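Adhesin/hemolysin (Burkholderia pseudomallei 1026a, PDB 4G6V) acts as the toxic component of a contact-dependent growth inhibition system, a tRNase used against neighbouring bacteria and held here by its immunity protein CdiI. Local coordinates at residues I64-S69 against V81-V86; K90-D93 against Q99-D102; Y94-Q99 against N129-L134. All coordinates share one frame; numbering follows the deposited sequence.

Interaction 1: residues I64-S69 against V81-V86; sequences IRENQS and VQNPEV
N67 and Q82 each hold CG anti to the carbonyl carbon (chi1 -81° for N67), and Q82 then runs on nearly straight, so that its amide reaches the shorter N67 side chain from the strand end. The two chains meet at about a right angle. Q82 NE2 donates to N67 OD1 over 2.8 Å with an N-H...O angle of 152°. The acceptor lies almost in the plane of the Q82 amide, whereas the donor stands 26° out of the N67 carbonyl plane; the bond is therefore well aimed from the glutamine and tilted at the asparagine. With N67 ND2 bonded to T49 O, both ends of that amide are engaged and its flip is probably fixed.

E66 sits one residue earlier on the helix and follows a different path: CG lies opposite the backbone N, and a bend at the next torsion carries the carboxylate toward N83. E66 OE2 stays 3.9 Å from Q82 NE2, a distance of neighbourhood and not of bonding. N83 OD1 is a little farther, 4.2 Å from E66 OE2. Helix 57-74 and strand 79-82 belong to a beta-alpha-beta unit opened by strand 43-45, and this contact joins the helix to Q82 and N83. E66 is probably an active-site residue of this PDDEXK-clan nuclease.

Second partners set the carboxylate further. E66 OE2 accepts a hydrogen bond from T49 OG1, while OE1 forms a salt bridge with K69 of the CdiI chain, so the immunity protein reaches directly into this site. N83 ND2 bonds to K47 O, tying the loop after the strand to the chain that follows strand 43-45.

Interaction 2: residues K90-D93 against Q99-D102; sequences KNPD and QVFD
D102 takes the backbone N-H of D93 on OD1, at 2.9 Å from D93 N to D102 OD1 and with an N-H...O angle of 175°, nearly along the C-O bond of the carboxylate. D102 OD1 also lies 3.5 Å from P92 CA. The other oxygen, OD2, faces the extended side chain of K90, which arrives from the opposite direction; K90 NZ stops 3.6 Å from D102 OD2, a long salt bridge. P92 CG touches V100 CG1 at 3.8 Å, an apolar edge to an otherwise polar meeting.

The two aspartate side chains cross at about a right angle, with carboxylate planes 44° apart and D93 OD2 3.9 Å from D102 OD1. D93 OD2 accepts from the backbone N of N103, the residue after D102, and from the N of A2 of the CdiI chain, while K90 NZ also donates to G125 O. Strand 99-104 carries D102 and is held on its far side by strand 129-133, whose N129 and V131 pair with D102 through the backbone. Residues 90-93 form a loop that reaches strand 99-104 with its end-to-end direction 71° from that of residues 100-102, and the clear hydrogen bond between them runs from a backbone N-H to a side chain.

D93, which follows P92, and D102, with E66 and K121 nearby, probably form the active site, consistent with the PDDEXK clan, in which acidic residues and a lysine gather beside the central strands of a mixed sheet.

Interaction 3: residues Y94-Q99 against N129-L134; sequences YTINGQ and NIVVNL
V131 offers one methyl, CG2, to two partners on strand 94-96: I96 CD1 at 3.7 Å and Y94 CE2 at 3.9 Å. Its conformation explains the reach, since the valine sets CG1 opposite its backbone N (chi1 173°) and thereby points CG2 opposite the carbonyl carbon, toward the Y94-Q99 segment. I96 answers with an extended chain, its CG1 lying opposite the carbonyl carbon and the second torsion near 180° (chi2 -174°), which puts CD1 at the far end of the side chain against the methyl. Both Y94 and I96 cross V131 at about a right angle. The Y94 ring meets the methyl obliquely through its CD2-CE2 side.

At the other end, Q99 CB comes within 3.9 Å of N129 ND2. That asparagine is engaged by other groups: OD1 accepts from K158 N and ND2 donates to V100 O, so the Q99 contact is one of proximity.

Strands 94-96 and 129-133 are not adjacent, because strand 99-104 runs between them, and F101 of that strand touches I96, Y94, N129 and V131. Strands 94-96 and 99-104 form a hairpin closed by a type I' turn from I96 to Q99, with I96 N to Q99 O at 2.8 Å. G98, at a phi of 100°, adopts a backbone shape suited to glycine. Helix 57-74 packs over the same group, S69 meeting Y94 and V131 and L73 meeting I96.

The V131 part of the contact is thus apolar, a methyl against a methyl and a ring, and has no directional bond; the Y94 ring is oriented by its OH, which bonds to the backbone O of E66, a probable active-site residue on the helix.

Overall arrangement
Interaction 3 is the most central, buried between helix 57-74 and the sheet, and rests on apolar side chains across strand 99-104. Interaction 2 is also buried but polar, built on carboxylates and a backbone N-H, and interaction 1 is only partly buried, made of amides and a carboxylate. Interactions 2 and 3 share Q99 and the hairpin of strands 94-96 and 99-104; D102 pairs with N129 and V131 of strand 129-133 through the backbone. Interactions 1 and 2 meet at the probable active site, where E66 OE1 and D93 OD1 lie 3.8 Å apart and where CdiI touches both contacts, while no other chain reaches interaction 3.

Interaction 1: residues I64-S69 against V81-V86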
ATOM      1  N   ILE A  64      -6.455   7.044  -9.709  1.00 37.10           N
ATOM      2  CA  ILE A  64      -6.144   7.499 -11.059  1.00 36.29           C
ATOM      3  C   ILE A  64      -4.941   6.728 -11.575  1.00 33.66           C
ATOM      4  O   ILE A  64      -5.008   6.067 -12.611  1.00 36.95           O
ATOM      5  CB  ILE A  64      -5.826   9.038 -11.135  1.00 44.21           C
ATOM      6  CG1 ILE A  64      -7.070   9.878 -10.863  1.00 42.62           C
ATOM      7  CG2 ILE A  64      -5.348   9.429 -12.513  1.00 40.19           C
ATOM      8  CD1 ILE A  64      -8.222   9.503 -11.740  1.00 45.48           C
ATOM      9  N   ARG A  65      -3.836   6.802 -10.847  1.00 35.86           N
ATOM     10  CA  ARG A  65      -2.594   6.186 -11.313  1.00 34.68           C
ATOM     11  C   ARG A  65      -2.672   4.672 -11.546  1.00 33.62           C
ATOM     12  O   ARG A  65      -1.949   4.128 -12.387  1.00 37.91           O
ATOM     13  CB  ARG A  65      -1.460   6.534 -10.368  1.00 32.72           C
ATOM     14  CG  ARG A  65      -1.242   8.026 -10.269  1.00 38.18           C
ATOM     15  CD  ARG A  65      -0.347   8.461 -11.380  1.00 34.35           C
ATOM     16  NE  ARG A  65      -0.017   9.873 -11.281  1.00 45.31           N
ATOM     17  CZ  ARG A  65      -0.643  10.830 -11.953  1.00 45.33           C
ATOM     18  NH1 ARG A  65      -1.639  10.520 -12.772  1.00 36.36           N
ATOM     19  NH2 ARG A  65      -0.272  12.099 -11.806  1.00 40.64           N
ATOM     20  N   GLU A  66      -3.552   4.000 -10.809  1.00 34.38           N
ATOM     21  CA  GLU A  66      -3.795   2.573 -11.003  1.00 33.15           C
ATOM     22  C   GLU A  66      -4.515   2.326 -12.340  1.00 38.48           C
ATOM     23  O   GLU A  66      -4.117   1.476 -13.139  1.00 31.43           O
ATOM     24  CB  GLU A  66      -4.621   2.003  -9.847  1.00 26.25           C
ATOM     25  CG  GLU A  66      -4.924   0.525  -9.992  1.00 37.05           C
ATOM     26  CD  GLU A  66      -6.279   0.143  -9.423  1.00 38.64           C
ATOM     27  OE1 GLU A  66      -6.571   0.569  -8.292  1.00 30.25           O
ATOM     28  OE2 GLU A  66      -7.044  -0.589 -10.101  1.00 45.33           O
ATOM     29  N   ASN A  67      -5.583   3.071 -12.589  1.00 33.29           N
ATOM     30  CA  ASN A  67      -6.267   2.946 -13.864  1.00 37.66           C
ATOM     31  C   ASN A  67      -5.334   3.306 -15.015  1.00 35.60           C
ATOM     32  O   ASN A  67      -5.379   2.684 -16.075  1.00 27.53           O
ATOM     33  CB  ASN A  67      -7.552   3.774 -13.881  1.00 25.40           C
ATOM     34  CG  ASN A  67      -8.714   3.052 -13.192  1.00 38.42           C
ATOM     35  OD1 ASN A  67      -8.644   1.851 -12.909  1.00 30.60           O
ATOM     36  ND2 ASN A  67      -9.785   3.783 -12.926  1.00 22.97           N
ATOM     37  N   GLN A  68      -4.459   4.280 -14.778  1.00 29.53           N
ATOM     38  CA  GLN A  68      -3.504   4.696 -15.793  1.00 27.09           C
ATOM     39  C   GLN A  68      -2.393   3.683 -16.077  1.00 37.33           C
ATOM     40  O   GLN A  68      -1.985   3.530 -17.227  1.00 34.91           O
ATOM     41  CB  GLN A  68      -2.907   6.049 -15.447  1.00 22.47           C
ATOM     42  CG  GLN A  68      -3.905   7.186 -15.567  1.00 31.67           C
ATOM     43  CD  GLN A  68      -3.316   8.514 -15.132  1.00 47.35           C
ATOM     44  OE1 GLN A  68      -2.555   8.595 -14.151  1.00 45.00           O
ATOM     45  NE2 GLN A  68      -3.653   9.566 -15.864  1.00 40.30           N
ATOM     46  N   SER A  69      -1.893   3.007 -15.042  1.00 37.90           N
ATOM     47  CA  SER A  69      -0.863   1.985 -15.241  1.00 35.54           C
ATOM     48  C   SER A  69      -1.366   0.829 -16.090  1.00 37.28           C
ATOM     49  O   SER A  69      -0.613   0.261 -16.874  1.00 36.83           O
ATOM     50  CB  SER A  69      -0.334   1.466 -13.910  1.00 32.64           C
ATOM     51  OG  SER A  69       0.636   2.357 -13.392  1.00 38.87           O
ATOM     52  N   VAL A  81      -5.682  -7.601 -16.966  1.00 32.96           N
ATOM     53  CA  VAL A  81      -7.035  -7.646 -16.401  1.00 28.97           C
ATOM     54  C   VAL A  81      -7.156  -6.863 -15.098  1.00 35.02           C
ATOM     55  O   VAL A  81      -6.489  -7.167 -14.099  1.00 49.18           O
ATOM     56  CB  VAL A  81      -7.512  -9.082 -16.144  1.00 35.06           C
ATOM     57  CG1 VAL A  81      -9.006  -9.099 -15.739  1.00 21.83           C
ATOM     58  CG2 VAL A  81      -7.228  -9.953 -17.348  1.00 18.89           C
ATOM     59  N   GLN A  82      -8.035  -5.868 -15.105  1.00 43.68           N
ATOM     60  CA  GLN A  82      -8.249  -5.016 -13.946  1.00 33.35           C
ATOM     61  C   GLN A  82      -9.268  -5.624 -12.986  1.00 41.16           C
ATOM     62  O   GLN A  82     -10.298  -6.162 -13.411  1.00 42.05           O
ATOM     63  CB  GLN A  82      -8.719  -3.632 -14.385  1.00 37.71           C
ATOM     64  CG  GLN A  82      -7.650  -2.794 -15.055  1.00 33.70           C
ATOM     65  CD  GLN A  82      -8.018  -1.333 -15.081  1.00 36.70           C
ATOM     66  OE1 GLN A  82      -8.385  -0.782 -16.126  1.00 40.46           O
ATOM     67  NE2 GLN A  82      -7.927  -0.689 -13.923  1.00 34.66           N
ATOM     68  N   ASN A  83      -8.974  -5.523 -11.691  1.00 38.39           N
ATOM     69  CA  ASN A  83      -9.851  -6.045 -10.653  1.00 40.63           C
ATOM     70  C   ASN A  83     -10.337  -7.471 -10.942  1.00 42.96           C
ATOM     71  O   ASN A  83     -11.548  -7.733 -10.987  1.00 33.88           O
ATOM     72  CB  ASN A  83     -11.012  -5.079 -10.392  1.00 33.77           C
ATOM     73  CG  ASN A  83     -10.526  -3.662 -10.080  1.00 42.77           C
ATOM     74  OD1 ASN A  83      -9.936  -3.419  -9.031  1.00 40.32           O
ATOM     75  ND2 ASN A  83     -10.754  -2.730 -11.006  1.00 34.77           N
ATOM     76  N   PRO A  84      -9.377  -8.399 -11.130  1.00 42.54           N
ATOM     77  CA  PRO A  84      -9.699  -9.800 -11.427  1.00 41.14           C
ATOM     78  C   PRO A  84     -10.314 -10.515 -10.237  1.00 36.83           C
ATOM     79  O   PRO A  84      -9.877 -10.280  -9.126  1.00 47.40           O
ATOM     80  CB  PRO A  84      -8.321 -10.408 -11.727  1.00 40.40           C
ATOM     81  CG  PRO A  84      -7.339  -9.510 -11.020  1.00 35.77           C
ATOM     82  CD  PRO A  84      -7.919  -8.146 -11.163  1.00 31.78           C
ATOM     83  N   GLU A  85     -11.298 -11.382 -10.445  1.00 39.94           N
ATOM     84  CA  GLU A  85     -11.680 -12.295  -9.365  1.00 52.90           C
ATOM     85  C   GLU A  85     -10.504 -13.239  -9.020  1.00 49.05           C
ATOM     86  O   GLU A  85      -9.854 -13.785  -9.911  1.00 39.21           O
ATOM     87  CB  GLU A  85     -12.909 -13.113  -9.759  1.00 44.04           C
ATOM     88  CG  GLU A  85     -14.101 -12.280 -10.176  1.00 52.40           C
ATOM     89  CD  GLU A  85     -14.882 -11.762  -8.984  1.00 88.15           C
ATOM     90  OE1 GLU A  85     -15.678 -10.804  -9.164  1.00 68.13           O
ATOM     91  OE2 GLU A  85     -14.694 -12.325  -7.873  1.00 86.10           O
ATOM     92  N   VAL A  86     -10.207 -13.411  -7.736  1.00 50.89           N
ATOM     93  CA  VAL A  86      -9.246 -14.441  -7.318  1.00 46.46           C
ATOM     94  C   VAL A  86      -9.608 -15.052  -5.954  1.00 58.34           C
ATOM     95  O   VAL A  86     -10.363 -14.469  -5.151  1.00 50.19           O
ATOM     96  CB  VAL A  86      -7.771 -13.935  -7.256  1.00 46.43           C
ATOM     97  CG1 VAL A  86      -7.298 -13.384  -8.599  1.00 34.30           C
ATOM     98  CG2 VAL A  86      -7.611 -12.911  -6.140  1.00 60.08           C
TER

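Interaction 2: residues K90-D93 against Q99-D102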
ATOM      1  N   LYS A  90      -8.272 -11.505  -0.535  1.00 44.21           N
ATOM      2  CA  LYS A  90      -7.629 -10.363  -1.146  1.00 37.91           C
ATOM      3  C   LYS A  90      -8.115 -10.107  -2.587  1.00 44.22           C
ATOM      4  O   LYS A  90      -8.474 -11.033  -3.320  1.00 48.25           O
ATOM      5  CB  LYS A  90      -6.118 -10.549  -1.060  1.00 37.59           C
ATOM      6  CG  LYS A  90      -5.329  -9.515  -1.766  1.00 44.83           C
ATOM      7  CD  LYS A  90      -3.909  -9.450  -1.248  1.00 54.19           C
ATOM      8  CE  LYS A  90      -3.166  -8.339  -1.992  1.00 63.84           C
ATOM      9  NZ  LYS A  90      -1.908  -7.892  -1.333  1.00 56.16           N
ATOM     10  N   ASN A  91      -8.170  -8.830  -2.960  1.00 50.07           N
ATOM     11  CA  ASN A  91      -8.612  -8.415  -4.284  1.00 40.28           C
ATOM     12  C   ASN A  91      -7.519  -7.622  -4.993  1.00 34.55           C
ATOM     13  O   ASN A  91      -7.461  -6.407  -4.862  1.00 39.62           O
ATOM     14  CB  ASN A  91      -9.872  -7.558  -4.156  1.00 35.14           C
ATOM     15  CG  ASN A  91     -11.053  -8.344  -3.625  1.00 42.08           C
ATOM     16  OD1 ASN A  91     -11.469  -9.347  -4.211  1.00 47.14           O
ATOM     17  ND2 ASN A  91     -11.595  -7.901  -2.503  1.00 43.14           N
ATOM     18  N   PRO A  92      -6.647  -8.305  -5.747  1.00 34.42           N
ATOM     19  CA  PRO A  92      -5.538  -7.598  -6.403  1.00 34.42           C
ATOM     20  C   PRO A  92      -5.985  -6.574  -7.460  1.00 43.41           C
ATOM     21  O   PRO A  92      -7.106  -6.619  -7.998  1.00 39.38           O
ATOM     22  CB  PRO A  92      -4.720  -8.722  -7.054  1.00 28.31           C
ATOM     23  CG  PRO A  92      -5.622  -9.891  -7.095  1.00 32.15           C
ATOM     24  CD  PRO A  92      -6.618  -9.754  -5.989  1.00 26.57           C
ATOM     25  N   ASP A  93      -5.083  -5.641  -7.744  1.00 36.18           N
ATOM     26  CA  ASP A  93      -5.316  -4.592  -8.718  1.00 35.25           C
ATOM     27  C   ASP A  93      -5.455  -5.142 -10.138  1.00 35.87           C
ATOM     28  O   ASP A  93      -6.450  -4.888 -10.825  1.00 40.93           O
ATOM     29  CB  ASP A  93      -4.167  -3.576  -8.668  1.00 37.44           C
ATOM     30  CG  ASP A  93      -4.216  -2.691  -7.438  1.00 34.78           C
ATOM     31  OD1 ASP A  93      -5.287  -2.627  -6.789  1.00 37.86           O
ATOM     32  OD2 ASP A  93      -3.182  -2.051  -7.130  1.00 33.53           O
ATOM     33  N   GLN A  99      -0.158 -13.269 -14.093  1.00 44.30           N
ATOM     34  CA  GLN A  99       0.352 -13.031 -12.725  1.00 41.26           C
ATOM     35  C   GLN A  99      -0.388 -11.924 -11.955  1.00 40.69           C
ATOM     36  O   GLN A  99      -0.516 -10.801 -12.458  1.00 39.35           O
ATOM     37  CB  GLN A  99       1.846 -12.660 -12.765  1.00 30.86           C
ATOM     38  CG  GLN A  99       2.747 -13.669 -13.455  1.00 49.94           C
ATOM     39  CD  GLN A  99       4.201 -13.201 -13.522  1.00 68.09           C
ATOM     40  OE1 GLN A  99       4.522 -12.229 -14.210  1.00 69.60           O
ATOM     41  NE2 GLN A  99       5.087 -13.896 -12.803  1.00 52.87           N
ATOM     42  N   VAL A 100      -0.856 -12.216 -10.739  1.00 28.39           N
ATOM     43  CA  VAL A 100      -1.421 -11.147  -9.904  1.00 32.02           C
ATOM     44  C   VAL A 100      -0.370 -10.063  -9.611  1.00 38.66           C
ATOM     45  O   VAL A 100       0.781 -10.370  -9.246  1.00 31.45           O
ATOM     46  CB  VAL A 100      -2.108 -11.646  -8.595  1.00 36.47           C
ATOM     47  CG1 VAL A 100      -3.402 -12.424  -8.909  1.00 21.61           C
ATOM     48  CG2 VAL A 100      -1.126 -12.450  -7.676  1.00 27.34           C
ATOM     49  N   PHE A 101      -0.787  -8.808  -9.828  1.00 42.91           N
ATOM     50  CA  PHE A 101       0.042  -7.606  -9.684  1.00 35.56           C
ATOM     51  C   PHE A 101      -0.699  -6.528  -8.885  1.00 39.02           C
ATOM     52  O   PHE A 101      -1.936  -6.468  -8.889  1.00 34.58           O
ATOM     53  CB  PHE A 101       0.366  -7.031 -11.059  1.00 32.83           C
ATOM     54  CG  PHE A 101       1.768  -7.294 -11.537  1.00 34.45           C
ATOM     55  CD1 PHE A 101       2.040  -8.370 -12.364  1.00 34.31           C
ATOM     56  CD2 PHE A 101       2.813  -6.442 -11.191  1.00 32.78           C
ATOM     57  CE1 PHE A 101       3.334  -8.603 -12.828  1.00 33.07           C
ATOM     58  CE2 PHE A 101       4.113  -6.672 -11.649  1.00 33.06           C
ATOM     59  CZ  PHE A 101       4.370  -7.752 -12.470  1.00 30.25           C
ATOM     60  N   ASP A 102       0.056  -5.672  -8.203  1.00 35.92           N
ATOM     61  CA  ASP A 102      -0.527  -4.524  -7.516  1.00 35.92           C
ATOM     62  C   ASP A 102       0.169  -3.227  -7.943  1.00 37.15           C
ATOM     63  O   ASP A 102       1.371  -3.231  -8.232  1.00 37.53           O
ATOM     64  CB  ASP A 102      -0.476  -4.696  -5.995  1.00 38.77           C
ATOM     65  CG  ASP A 102      -1.678  -5.465  -5.447  1.00 53.17           C
ATOM     66  OD1 ASP A 102      -2.582  -5.822  -6.237  1.00 50.58           O
ATOM     67  OD2 ASP A 102      -1.719  -5.706  -4.218  1.00 54.11           O
TER

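Interaction 3: residues Y94-Q99 against N129-L134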
ATOM      1  N   TYR A  94      -4.438  -5.883 -10.565  1.00 35.67           N
ATOM      2  CA  TYR A  94      -4.388  -6.430 -11.909  1.00 35.40           C
ATOM      3  C   TYR A  94      -4.098  -7.921 -11.934  1.00 41.35           C
ATOM      4  O   TYR A  94      -3.762  -8.529 -10.905  1.00 37.76           O
ATOM      5  CB  TYR A  94      -3.245  -5.816 -12.689  1.00 29.87           C
ATOM      6  CG  TYR A  94      -3.006  -4.358 -12.441  1.00 39.23           C
ATOM      7  CD1 TYR A  94      -3.979  -3.400 -12.764  1.00 36.83           C
ATOM      8  CD2 TYR A  94      -1.783  -3.921 -11.946  1.00 34.86           C
ATOM      9  CE1 TYR A  94      -3.752  -2.070 -12.565  1.00 31.15           C
ATOM     10  CE2 TYR A  94      -1.537  -2.580 -11.755  1.00 40.72           C
ATOM     11  CZ  TYR A  94      -2.531  -1.653 -12.065  1.00 31.67           C
ATOM     12  OH  TYR A  94      -2.296  -0.317 -11.862  1.00 34.77           O
ATOM     13  N   THR A  95      -4.009  -8.413 -13.172  1.00 35.42           N
ATOM     14  CA  THR A  95      -3.399  -9.684 -13.562  1.00 36.98           C
ATOM     15  C   THR A  95      -2.589  -9.363 -14.838  1.00 31.28           C
ATOM     16  O   THR A  95      -3.173  -8.922 -15.829  1.00 34.26           O
ATOM     17  CB  THR A  95      -4.452 -10.756 -13.868  1.00 42.55           C
ATOM     18  OG1 THR A  95      -5.290 -10.314 -14.942  1.00 42.80           O
ATOM     19  CG2 THR A  95      -5.310 -11.025 -12.640  1.00 40.10           C
ATOM     20  N   ILE A  96      -1.264  -9.553 -14.829  1.00 40.48           N
ATOM     21  CA  ILE A  96      -0.448  -9.125 -15.947  1.00 43.32           C
ATOM     22  C   ILE A  96       0.179 -10.369 -16.586  1.00 48.43           C
ATOM     23  O   ILE A  96       1.074 -11.030 -15.999  1.00 39.12           O
ATOM     24  CB  ILE A  96       0.597  -8.072 -15.524  1.00 36.47           C
ATOM     25  CG1 ILE A  96      -0.099  -6.807 -15.045  1.00 28.87           C
ATOM     26  CG2 ILE A  96       1.545  -7.728 -16.678  1.00 38.53           C
ATOM     27  CD1 ILE A  96       0.839  -5.696 -14.749  1.00 34.98           C
ATOM     28  N   ASN A  97      -0.330 -10.709 -17.772  1.00 47.86           N
ATOM     29  CA  ASN A  97       0.012 -11.975 -18.424  1.00 43.24           C
ATOM     30  C   ASN A  97      -0.176 -13.159 -17.466  1.00 48.24           C
ATOM     31  O   ASN A  97       0.654 -14.078 -17.416  1.00 40.35           O
ATOM     32  CB  ASN A  97       1.439 -11.937 -18.980  1.00 34.05           C
ATOM     33  CG  ASN A  97       1.623 -10.837 -20.001  1.00 44.41           C
ATOM     34  OD1 ASN A  97       0.648 -10.236 -20.450  1.00 52.88           O
ATOM     35  ND2 ASN A  97       2.868 -10.573 -20.384  1.00 40.78           N
ATOM     36  N   GLY A  98      -1.265 -13.112 -16.698  1.00 40.16           N
ATOM     37  CA  GLY A  98      -1.623 -14.200 -15.812  1.00 42.12           C
ATOM     38  C   GLY A  98      -1.257 -13.985 -14.352  1.00 44.01           C
ATOM     39  O   GLY A  98      -1.969 -14.471 -13.475  1.00 40.45           O
ATOM     40  N   GLN A  99      -0.158 -13.269 -14.093  1.00 44.30           N
ATOM     41  CA  GLN A  99       0.352 -13.031 -12.725  1.00 41.26           C
ATOM     42  C   GLN A  99      -0.388 -11.924 -11.955  1.00 40.69           C
ATOM     43  O   GLN A  99      -0.516 -10.801 -12.458  1.00 39.35           O
ATOM     44  CB  GLN A  99       1.846 -12.660 -12.765  1.00 30.86           C
ATOM     45  CG  GLN A  99       2.747 -13.669 -13.455  1.00 49.94           C
ATOM     46  CD  GLN A  99       4.201 -13.201 -13.522  1.00 68.09           C
ATOM     47  OE1 GLN A  99       4.522 -12.229 -14.210  1.00 69.60           O
ATOM     48  NE2 GLN A  99       5.087 -13.896 -12.803  1.00 52.87           N
ATOM     49  N   ASN A 129       3.936  -9.262  -6.805  1.00 29.20           N
ATOM     50  CA  ASN A 129       4.323  -8.526  -7.999  1.00 37.29           C
ATOM     51  C   ASN A 129       3.762  -7.105  -8.007  1.00 40.66           C
ATOM     52  O   ASN A 129       2.548  -6.899  -7.875  1.00 36.06           O
ATOM     53  CB  ASN A 129       3.880  -9.290  -9.235  1.00 31.61           C
ATOM     54  CG  ASN A 129       4.393 -10.703  -9.231  1.00 38.52           C
ATOM     55  OD1 ASN A 129       5.595 -10.925  -9.082  1.00 40.67           O
ATOM     56  ND2 ASN A 129       3.488 -11.672  -9.352  1.00 31.45           N
ATOM     57  N   ILE A 130       4.658  -6.134  -8.162  1.00 37.68           N
ATOM     58  CA  ILE A 130       4.297  -4.735  -8.001  1.00 37.79           C
ATOM     59  C   ILE A 130       4.561  -3.932  -9.263  1.00 32.71           C
ATOM     60  O   ILE A 130       5.669  -3.978  -9.812  1.00 34.28           O
ATOM     61  CB  ILE A 130       5.142  -4.063  -6.912  1.00 36.87           C
ATOM     62  CG1 ILE A 130       5.328  -4.967  -5.693  1.00 27.01           C
ATOM     63  CG2 ILE A 130       4.544  -2.710  -6.572  1.00 31.83           C
ATOM     64  CD1 ILE A 130       4.226  -4.890  -4.683  1.00 33.95           C
ATOM     65  N   VAL A 131       3.550  -3.196  -9.714  1.00 28.84           N
ATOM     66  CA  VAL A 131       3.774  -2.133 -10.695  1.00 30.86           C
ATOM     67  C   VAL A 131       4.097  -0.858  -9.923  1.00 37.12           C
ATOM     68  O   VAL A 131       3.309  -0.410  -9.063  1.00 32.33           O
ATOM     69  CB  VAL A 131       2.554  -1.874 -11.594  1.00 32.25           C
ATOM     70  CG1 VAL A 131       2.800  -0.652 -12.450  1.00 34.36           C
ATOM     71  CG2 VAL A 131       2.231  -3.090 -12.452  1.00 28.13           C
ATOM     72  N   VAL A 132       5.274  -0.299 -10.188  1.00 31.83           N
ATOM     73  CA  VAL A 132       5.653   0.945  -9.543  1.00 29.93           C
ATOM     74  C   VAL A 132       5.618   2.070 -10.552  1.00 37.02           C
ATOM     75  O   VAL A 132       6.456   2.123 -11.447  1.00 35.77           O
ATOM     76  CB  VAL A 132       7.050   0.913  -8.966  1.00 25.97           C
ATOM     77  CG1 VAL A 132       7.358   2.296  -8.331  1.00 27.63           C
ATOM     78  CG2 VAL A 132       7.206  -0.237  -7.946  1.00 29.81           C
ATOM     79  N   ASN A 133       4.657   2.972 -10.371  1.00 35.82           N
ATOM     80  CA  ASN A 133       4.391   4.073 -11.285  1.00 30.09           C
ATOM     81  C   ASN A 133       4.975   5.380 -10.772  1.00 39.53           C
ATOM     82  O   ASN A 133       4.487   5.948  -9.767  1.00 35.91           O
ATOM     83  CB  ASN A 133       2.887   4.214 -11.442  1.00 29.04           C
ATOM     84  CG  ASN A 133       2.505   5.121 -12.575  1.00 35.40           C
ATOM     85  OD1 ASN A 133       3.280   5.987 -12.993  1.00 34.66           O
ATOM     86  ND2 ASN A 133       1.288   4.939 -13.082  1.00 28.99           N
ATOM     87  N   LEU A 134       6.006   5.870 -11.461  1.00 38.04           N
ATOM     88  CA  LEU A 134       6.737   7.057 -10.990  1.00 37.68           C
ATOM     89  C   LEU A 134       6.152   8.424 -11.418  1.00 41.02           C
ATOM     90  O   LEU A 134       6.851   9.436 -11.369  1.00 44.28           O
ATOM     91  CB  LEU A 134       8.229   6.969 -11.352  1.00 31.48           C
ATOM     92  CG  LEU A 134       9.018   5.763 -10.810  1.00 37.08           C
ATOM     93  CD1 LEU A 134      10.498   5.892 -11.129  1.00 33.52           C
ATOM     94  CD2 LEU A 134       8.829   5.574  -9.303  1.00 26.37           C
TER